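Local structure of serine-threonine phosphatase 2C (Toxoplasma gondii, 2I44) at residues A277-A281 against A294-M298; A120-V125 against F233-K239; H154-S158 against Y229-F233. The protein probably removes phosphate from phosphoserine and phosphothreonine in proteins, as metal-dependent PP2C phosphatases do, and binds calcium ions. All blocks are in the same frame, centred on the assembly; numbering follows the deposited sequence.

Interaction 1: residues A277-A281 against A294-M298; sequences AVEIA and ALVEM
Ile-280 and Leu-295 meet where helix 274-286 passes helix 291-305, the helical pair laid on one sheet of the PP2C alpha-beta-beta-alpha sandwich. The contact is a worked example of helix packing that grades from a dense, sheet-facing interior to a solvent-exposed margin. The axes of the two short segments come within 9.7 Å and make an angle of 116°. No hydrogen bond joins them, and apolar groups do the work.

The dense part is built on Leu-295. Its CG lies anti to the carbonyl carbon (chi1 -76°), which brings the branched end close to the other helix although its CB does not point there. Methyl CD2 settles against Ala-277, 3.4 Å from the backbone atom Ala-277 O and 3.9 Å from Ala-277 CB. That carbonyl is already used within its own helix, where it accepts a bond from Ala-281 N. The second methyl of Leu-295, CD1, stands 4.3 Å from Ala-281 CB, so one leucine meets two alanines a helical turn apart. All three residues also rest on Ile-262 of strand 258-264, and Leu-295 extends to Ala-315 and Thr-317 of strand 313-320; the sheet thus covers this side of the helix-helix seam.

Away from the strands the contact becomes exposed rather than wider spaced. Ile-280 spans both parts: its CB touches Leu-295 CD2 at 3.9 Å on the inner side, and its CG2 reaches Ala-294 CB at 4.0 Å. The remaining branch, CG1 to CD1, is directed at Met-298, a selenomethionine exposed to solvent. Here the two side chains approach tip to tip, the selenomethionine chain being bent at chi2 and chi3. Its terminal methyl CE ends 3.8 Å from both CG1 and CD1 of Ile-280.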
loop_
_atom_site.group_PDB
_atom_site.type_symbol
_atom_site.label_atom_id
_atom_site.label_comp_id
_atom_site.label_asym_id
_atom_site.label_seq_id
_atom_site.Cartn_x
_atom_site.Cartn_y
_atom_site.Cartn_z
ATOM N N ALA A 277 -14.594 -7.848 4.141
ATOM C CA ALA A 277 -13.267 -8.163 4.650
ATOM C C ALA A 277 -13.213 -7.998 6.168
ATOM O O ALA A 277 -12.717 -8.868 6.878
ATOM C CB ALA A 277 -12.221 -7.268 3.984
ATOM N N VAL A 278 -13.731 -6.886 6.666
ATOM C CA VAL A 278 -13.714 -6.642 8.100
ATOM C C VAL A 278 -14.477 -7.735 8.849
ATOM O O VAL A 278 -13.998 -8.255 9.856
ATOM C CB VAL A 278 -14.320 -5.270 8.430
ATOM C CG1 VAL A 278 -14.487 -5.120 9.929
ATOM C CG2 VAL A 278 -13.417 -4.174 7.891
ATOM N N GLU A 279 -15.655 -8.084 8.347
ATOM C CA GLU A 279 -16.473 -9.120 8.966
ATOM C C GLU A 279 -15.707 -10.439 9.054
ATOM O O GLU A 279 -15.632 -11.045 10.124
ATOM C CB GLU A 279 -17.760 -9.328 8.169
ATOM C CG GLU A 279 -18.566 -10.538 8.620
ATOM C CD GLU A 279 -19.930 -10.617 7.959
ATOM O OE1 GLU A 279 -20.836 -9.861 8.371
ATOM O OE2 GLU A 279 -20.093 -11.426 7.022
ATOM N N ILE A 280 -15.142 -10.875 7.927
ATOM C CA ILE A 280 -14.377 -12.116 7.879
ATOM C C ILE A 280 -13.211 -12.066 8.863
ATOM O O ILE A 280 -12.971 -13.019 9.603
ATOM C CB ILE A 280 -13.827 -12.377 6.460
ATOM C CG1 ILE A 280 -14.986 -12.616 5.488
ATOM C CG2 ILE A 280 -12.890 -13.587 6.466
ATOM C CD1 ILE A 280 -14.549 -12.797 4.052
ATOM N N ALA A 281 -12.490 -10.947 8.865
ATOM C CA ALA A 281 -11.350 -10.763 9.753
ATOM C C ALA A 281 -11.792 -10.708 11.220
ATOM O O ALA A 281 -11.154 -11.304 12.081
ATOM C CB ALA A 281 -10.603 -9.483 9.385
ATOM N N ALA A 294 -7.636 -16.183 6.828
ATOM C CA ALA A 294 -9.062 -16.326 6.574
ATOM C C ALA A 294 -9.439 -15.483 5.356
ATOM O O ALA A 294 -10.155 -15.946 4.472
ATOM C CB ALA A 294 -9.864 -15.889 7.795
ATOM N N LEU A 295 -8.943 -14.250 5.308
ATOM C CA LEU A 295 -9.231 -13.359 4.186
ATOM C C LEU A 295 -8.737 -13.929 2.861
ATOM O O LEU A 295 -9.427 -13.841 1.849
ATOM C CB LEU A 295 -8.591 -11.985 4.417
ATOM C CG LEU A 295 -9.290 -11.065 5.418
ATOM C CD1 LEU A 295 -8.447 -9.832 5.680
ATOM C CD2 LEU A 295 -10.650 -10.679 4.868
ATOM N N VAL A 296 -7.542 -14.512 2.862
ATOM C CA VAL A 296 -6.997 -15.070 1.631
ATOM C C VAL A 296 -7.709 -16.358 1.204
ATOM O O VAL A 296 -8.111 -16.494 0.045
ATOM C CB VAL A 296 -5.472 -15.342 1.757
ATOM C CG1 VAL A 296 -4.958 -16.068 0.513
ATOM C CG2 VAL A 296 -4.722 -14.024 1.947
ATOM N N GLU A 297 -7.879 -17.293 2.131
ATOM C CA GLU A 297 -8.529 -18.559 1.793
ATOM C C GLU A 297 -9.990 -18.377 1.366
ATOM O O GLU A 297 -10.451 -19.045 0.443
ATOM C CB GLU A 297 -8.409 -19.542 2.964
ATOM C CG GLU A 297 -6.959 -19.728 3.417
ATOM C CD GLU A 297 -6.742 -20.953 4.289
ATOM O OE1 GLU A 297 -7.574 -21.202 5.187
ATOM O OE2 GLU A 297 -5.728 -21.661 4.083
HETATM N N MSE A 298 -10.701 -17.464 2.028
HETATM C CA MSE A 298 -12.098 -17.177 1.701
HETATM C C MSE A 298 -12.192 -16.622 0.278
HETATM O O MSE A 298 -13.098 -16.972 -0.477
HETATM C CB MSE A 298 -12.675 -16.139 2.670
HETATM C CG MSE A 298 -12.860 -16.609 4.106
HETATM SE SE MSE A 298 -14.430 -17.674 4.343
HETATM C CE MSE A 298 -15.643 -16.299 4.931
#

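Interaction 2: residues A120-V125 against F233-K239; sequences ADNELV and FGGKDLK
Asp-121, on the long helix 98-130, grips the backbone of Gly-234 and the ammonium group of Lys-239, and so fastens a helix to the short strand 233-234, a helix-on-sheet join in the PP2C sandwich. The strand itself is paired with strand 137-146. The principle illustrated is that a buried carboxylate is probably stabilised when both oxygens are met by donors.

The carboxylate reaches past the helix surface to the strand because chi1 (-168°) places CG opposite the backbone N. Its OD1 accepts from Gly-234 N at 2.8 Å, in a fairly straight bond (160° at the hydrogen) that arrives nearly along the C-O axis. Its OD2 forms a salt bridge with Lys-239 NZ, 2.7 Å away on the syn side but 27° out of the carboxylate plane, and takes a second bond from Asn-245 ND2. Lys-239 NZ is equally well provided for: besides Asp-121 OD2 it donates to Gly-234 O at 2.7 Å and to Ala-232 O, three acceptors that match the three N-H groups of an ammonium. Farther along the turn, Lys-236 NZ bridges Asp-237 OD1 and Asp-134, while Asp-237 OD2 pairs with Arg-217.

Apolar groups border this polar cluster. Leu-124 and Phe-233 cross at about a right angle, with Leu-124 CD2 lying 3.7 Å from Phe-233 CB. The ring of Phe-233 lies nearly parallel to that of Tyr-117, and its edge is met in plane by Asp-121 CB, 3.7 Å from Phe-233 CD1.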
loop_
_atom_site.group_PDB
_atom_site.type_symbol
_atom_site.label_atom_id
_atom_site.label_comp_id
_atom_site.label_asym_id
_atom_site.label_seq_id
_atom_site.Cartn_x
_atom_site.Cartn_y
_atom_site.Cartn_z
ATOM N N ALA A 120 11.974 7.078 -1.655
ATOM C CA ALA A 120 12.057 5.651 -1.919
ATOM C C ALA A 120 11.899 5.411 -3.413
ATOM O O ALA A 120 12.512 4.503 -3.968
ATOM C CB ALA A 120 10.985 4.908 -1.151
ATOM N N ASP A 121 11.083 6.221 -4.079
ATOM C CA ASP A 121 10.905 6.012 -5.509
ATOM C C ASP A 121 12.121 6.460 -6.303
ATOM O O ASP A 121 12.489 5.821 -7.284
ATOM C CB ASP A 121 9.659 6.720 -6.045
ATOM C CG ASP A 121 9.312 6.266 -7.456
ATOM O OD1 ASP A 121 9.195 5.036 -7.667
ATOM O OD2 ASP A 121 9.164 7.123 -8.353
ATOM N N ASN A 122 12.746 7.557 -5.887
ATOM C CA ASN A 122 13.931 8.033 -6.597
ATOM C C ASN A 122 15.001 6.954 -6.541
ATOM O O ASN A 122 15.629 6.639 -7.546
ATOM C CB ASN A 122 14.473 9.331 -5.979
ATOM C CG ASN A 122 13.552 10.508 -6.204
ATOM O OD1 ASN A 122 12.756 10.517 -7.146
ATOM N ND2 ASN A 122 13.666 11.520 -5.350
ATOM N N GLU A 123 15.187 6.369 -5.364
ATOM C CA GLU A 123 16.194 5.333 -5.196
ATOM C C GLU A 123 15.842 4.087 -6.009
ATOM O O GLU A 123 16.711 3.473 -6.631
ATOM C CB GLU A 123 16.334 4.963 -3.721
ATOM C CG GLU A 123 17.605 4.185 -3.424
ATOM C CD GLU A 123 17.636 3.642 -2.012
ATOM O OE1 GLU A 123 16.997 4.255 -1.128
ATOM O OE2 GLU A 123 18.306 2.611 -1.787
ATOM N N LEU A 124 14.568 3.716 -5.999
ATOM C CA LEU A 124 14.124 2.550 -6.756
ATOM C C LEU A 124 14.348 2.764 -8.262
ATOM O O LEU A 124 14.901 1.900 -8.947
ATOM C CB LEU A 124 12.639 2.271 -6.488
ATOM C CG LEU A 124 12.036 1.077 -7.236
ATOM C CD1 LEU A 124 12.736 -0.204 -6.801
ATOM C CD2 LEU A 124 10.540 0.984 -6.956
ATOM N N VAL A 125 13.918 3.917 -8.766
ATOM C CA VAL A 125 14.056 4.237 -10.183
ATOM C C VAL A 125 15.513 4.223 -10.648
ATOM O O VAL A 125 15.806 3.819 -11.774
ATOM C CB VAL A 125 13.410 5.615 -10.515
ATOM C CG1 VAL A 125 13.717 6.008 -11.954
ATOM C CG2 VAL A 125 11.884 5.538 -10.318
ATOM N N PHE A 233 5.262 3.034 -7.622
ATOM C CA PHE A 233 6.702 3.007 -7.430
ATOM C C PHE A 233 7.229 2.364 -8.714
ATOM O O PHE A 233 6.587 1.478 -9.271
ATOM C CB PHE A 233 7.088 2.104 -6.263
ATOM C CG PHE A 233 6.982 2.753 -4.917
ATOM C CD1 PHE A 233 7.701 3.905 -4.628
ATOM C CD2 PHE A 233 6.208 2.174 -3.917
ATOM C CE1 PHE A 233 7.657 4.473 -3.368
ATOM C CE2 PHE A 233 6.155 2.735 -2.642
ATOM C CZ PHE A 233 6.883 3.888 -2.367
ATOM N N GLY A 234 8.388 2.801 -9.188
ATOM C CA GLY A 234 8.937 2.199 -10.388
ATOM C C GLY A 234 8.347 2.737 -11.678
ATOM O O GLY A 234 8.096 3.932 -11.794
ATOM N N GLY A 235 8.130 1.862 -12.654
ATOM C CA GLY A 235 7.594 2.313 -13.922
ATOM C C GLY A 235 8.533 3.339 -14.544
ATOM O O GLY A 235 8.093 4.372 -15.055
ATOM N N LYS A 236 9.831 3.049 -14.512
ATOM C CA LYS A 236 10.838 3.963 -15.059
ATOM C C LYS A 236 10.431 4.639 -16.367
ATOM O O LYS A 236 10.415 5.865 -16.459
ATOM C CB LYS A 236 12.176 3.236 -15.264
ATOM C CG LYS A 236 13.289 4.128 -15.836
ATOM C CD LYS A 236 14.652 3.426 -15.821
ATOM C CE LYS A 236 14.739 2.273 -16.811
ATOM N NZ LYS A 236 14.783 2.732 -18.225
ATOM N N ASP A 237 10.085 3.846 -17.370
ATOM C CA ASP A 237 9.718 4.405 -18.668
ATOM C C ASP A 237 8.298 4.957 -18.806
ATOM O O ASP A 237 7.784 5.101 -19.916
ATOM C CB ASP A 237 10.018 3.380 -19.766
ATOM C CG ASP A 237 11.521 3.159 -19.953
ATOM O OD1 ASP A 237 12.299 3.660 -19.113
ATOM O OD2 ASP A 237 11.922 2.491 -20.931
ATOM N N LEU A 238 7.677 5.274 -17.675
ATOM C CA LEU A 238 6.340 5.867 -17.664
ATOM C C LEU A 238 6.342 7.082 -16.737
ATOM O O LEU A 238 5.449 7.933 -16.795
ATOM C CB LEU A 238 5.290 4.858 -17.182
ATOM C CG LEU A 238 4.929 3.690 -18.105
ATOM C CD1 LEU A 238 3.927 2.785 -17.408
ATOM C CD2 LEU A 238 4.368 4.218 -19.427
ATOM N N LYS A 239 7.364 7.169 -15.890
ATOM C CA LYS A 239 7.477 8.267 -14.933
ATOM C C LYS A 239 7.581 9.640 -15.603
ATOM O O LYS A 239 7.360 10.670 -14.957
ATOM C CB LYS A 239 8.680 8.030 -13.999
ATOM C CG LYS A 239 8.320 7.928 -12.495
ATOM C CD LYS A 239 7.125 7.012 -12.247
ATOM C CE LYS A 239 6.732 6.908 -10.766
ATOM N NZ LYS A 239 7.505 5.870 -10.003
#

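Interaction 3: residues H154-S158 against Y229-F233; sequences HLGDS and YSRAF
Leu-155, which buries the most surface in this contact, spreads its two methyls over segment 229-233. Strands 149-155 and 233-234 both pair antiparallel with strand 137-146 in one sheet of the PP2C sandwich, and the contact joins the end of the first to the approach to the second. Leu-155 CD1 sits above the face of Phe-233, 4.2 Å from the ring centroid and only 3° off the ring normal, a CH-pi contact. Leu-155 CD2 packs against Arg-231 CB at 3.8 Å, the side chains crossing at about a right angle. Arg-231 O packs on the backbone of Leu-155 and Gly-156, while the extended side chain carries the guanidinium to Glu-186 and Gln-246 O.

Tyr-229 has CG between its backbone N and carbonyl carbon (chi1 45°), which tucks the ring against Gly-156 and Asp-157. Tyr-229 CD2 lies 3.6 Å from Asp-157 OD2, with ring and carboxylate planes 59° apart.

Asp-157, whose side chain is about 6 Å from a bound calcium ion, pairs with Lys-180. With no hydrogen bond or salt bridge across it, the contact is consistent with packing, not charge, joining the segments near the metal site.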
loop_
_atom_site.group_PDB
_atom_site.type_symbol
_atom_site.label_atom_id
_atom_site.label_comp_id
_atom_site.label_asym_id
_atom_site.label_seq_id
_atom_site.Cartn_x
_atom_site.Cartn_y
_atom_site.Cartn_z
ATOM N N HIS A 154 -0.591 6.013 0.042
ATOM C CA HIS A 154 -0.733 5.011 -1.004
ATOM C C HIS A 154 -0.493 5.520 -2.412
ATOM O O HIS A 154 -0.559 6.716 -2.694
ATOM C CB HIS A 154 -2.111 4.323 -0.945
ATOM C CG HIS A 154 -3.165 4.976 -1.787
ATOM N ND1 HIS A 154 -3.782 6.155 -1.428
ATOM C CD2 HIS A 154 -3.734 4.595 -2.956
ATOM C CE1 HIS A 154 -4.688 6.470 -2.336
ATOM N NE2 HIS A 154 -4.680 5.540 -3.273
ATOM N N LEU A 155 -0.204 4.570 -3.287
ATOM C CA LEU A 155 0.028 4.815 -4.698
ATOM C C LEU A 155 -0.565 3.609 -5.406
ATOM O O LEU A 155 -0.207 2.472 -5.099
ATOM C CB LEU A 155 1.527 4.870 -5.014
ATOM C CG LEU A 155 2.385 6.043 -4.530
ATOM C CD1 LEU A 155 3.833 5.789 -4.927
ATOM C CD2 LEU A 155 1.892 7.353 -5.144
ATOM N N GLY A 156 -1.482 3.836 -6.337
ATOM C CA GLY A 156 -2.030 2.706 -7.066
ATOM C C GLY A 156 -3.417 2.243 -6.683
ATOM O O GLY A 156 -4.240 3.038 -6.245
ATOM N N ASP A 157 -3.673 0.948 -6.838
ATOM C CA ASP A 157 -4.991 0.425 -6.536
ATOM C C ASP A 157 -5.062 -0.636 -5.456
ATOM O O ASP A 157 -5.991 -1.435 -5.439
ATOM C CB ASP A 157 -5.666 -0.084 -7.809
ATOM C CG ASP A 157 -4.814 -1.078 -8.551
ATOM O OD1 ASP A 157 -3.876 -1.634 -7.943
ATOM O OD2 ASP A 157 -5.096 -1.314 -9.734
ATOM N N SER A 158 -4.071 -0.671 -4.572
ATOM C CA SER A 158 -4.127 -1.582 -3.431
ATOM C C SER A 158 -4.906 -0.720 -2.435
ATOM O O SER A 158 -4.921 0.510 -2.565
ATOM C CB SER A 158 -2.733 -1.892 -2.883
ATOM O OG SER A 158 -2.040 -2.776 -3.741
ATOM N N TYR A 229 -3.217 1.707 -13.352
ATOM C CA TYR A 229 -3.257 2.655 -12.247
ATOM C C TYR A 229 -2.276 3.770 -12.619
ATOM O O TYR A 229 -1.263 3.524 -13.286
ATOM C CB TYR A 229 -2.931 1.998 -10.895
ATOM C CG TYR A 229 -1.754 1.060 -10.856
ATOM C CD1 TYR A 229 -0.483 1.520 -10.522
ATOM C CD2 TYR A 229 -1.916 -0.301 -11.106
ATOM C CE1 TYR A 229 0.599 0.642 -10.434
ATOM C CE2 TYR A 229 -0.843 -1.182 -11.022
ATOM C CZ TYR A 229 0.409 -0.702 -10.684
ATOM O OH TYR A 229 1.475 -1.560 -10.583
ATOM N N SER A 230 -2.587 4.990 -12.200
ATOM C CA SER A 230 -1.791 6.167 -12.555
ATOM C C SER A 230 -0.695 6.669 -11.609
ATOM O O SER A 230 -0.044 7.683 -11.893
ATOM C CB SER A 230 -2.753 7.308 -12.866
ATOM O OG SER A 230 -3.811 7.303 -11.933
ATOM N N ARG A 231 -0.508 5.990 -10.483
ATOM C CA ARG A 231 0.533 6.362 -9.530
ATOM C C ARG A 231 1.164 5.071 -9.038
ATOM O O ARG A 231 0.467 4.076 -8.834
ATOM C CB ARG A 231 -0.050 7.170 -8.362
ATOM C CG ARG A 231 -0.776 8.431 -8.809
ATOM C CD ARG A 231 -0.958 9.415 -7.670
ATOM N NE ARG A 231 -1.907 10.473 -8.006
ATOM C CZ ARG A 231 -2.211 11.486 -7.201
ATOM N NH1 ARG A 231 -1.630 11.582 -6.009
ATOM N NH2 ARG A 231 -3.115 12.388 -7.577
ATOM N N ALA A 232 2.480 5.079 -8.866
ATOM C CA ALA A 232 3.167 3.875 -8.431
ATOM C C ALA A 232 4.662 4.048 -8.234
ATOM O O ALA A 232 5.251 5.070 -8.608
ATOM C CB ALA A 232 2.932 2.772 -9.452
ATOM N N PHE A 233 5.262 3.034 -7.622
ATOM C CA PHE A 233 6.702 3.007 -7.430
ATOM C C PHE A 233 7.229 2.364 -8.714
ATOM O O PHE A 233 6.587 1.478 -9.271
ATOM C CB PHE A 233 7.088 2.104 -6.263
ATOM C CG PHE A 233 6.982 2.753 -4.917
ATOM C CD1 PHE A 233 7.701 3.905 -4.628
ATOM C CD2 PHE A 233 6.208 2.174 -3.917
ATOM C CE1 PHE A 233 7.657 4.473 -3.368
ATOM C CE2 PHE A 233 6.155 2.735 -2.642
ATOM C CZ PHE A 233 6.883 3.888 -2.367
#

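How the interactions relate
Followed from the N terminus, the first of these segments, 120-125, lies on helix 98-130, and its partner comes more than a hundred residues later. Segment 154-158, at the end of strand 149-155, comes next. Segment 229-233 then closes interaction 3, and 233-239 closes interaction 2 immediately afterwards, so that interaction 3 is nested inside interaction 2. The two share Phe-233, and their centres are 12 Å apart; together they tie the long helix, one sheet and the turn near the calcium site. Interaction 1 follows in series as a short local closure, across the chain's centre from interaction 2, joining two helices over the other sheet.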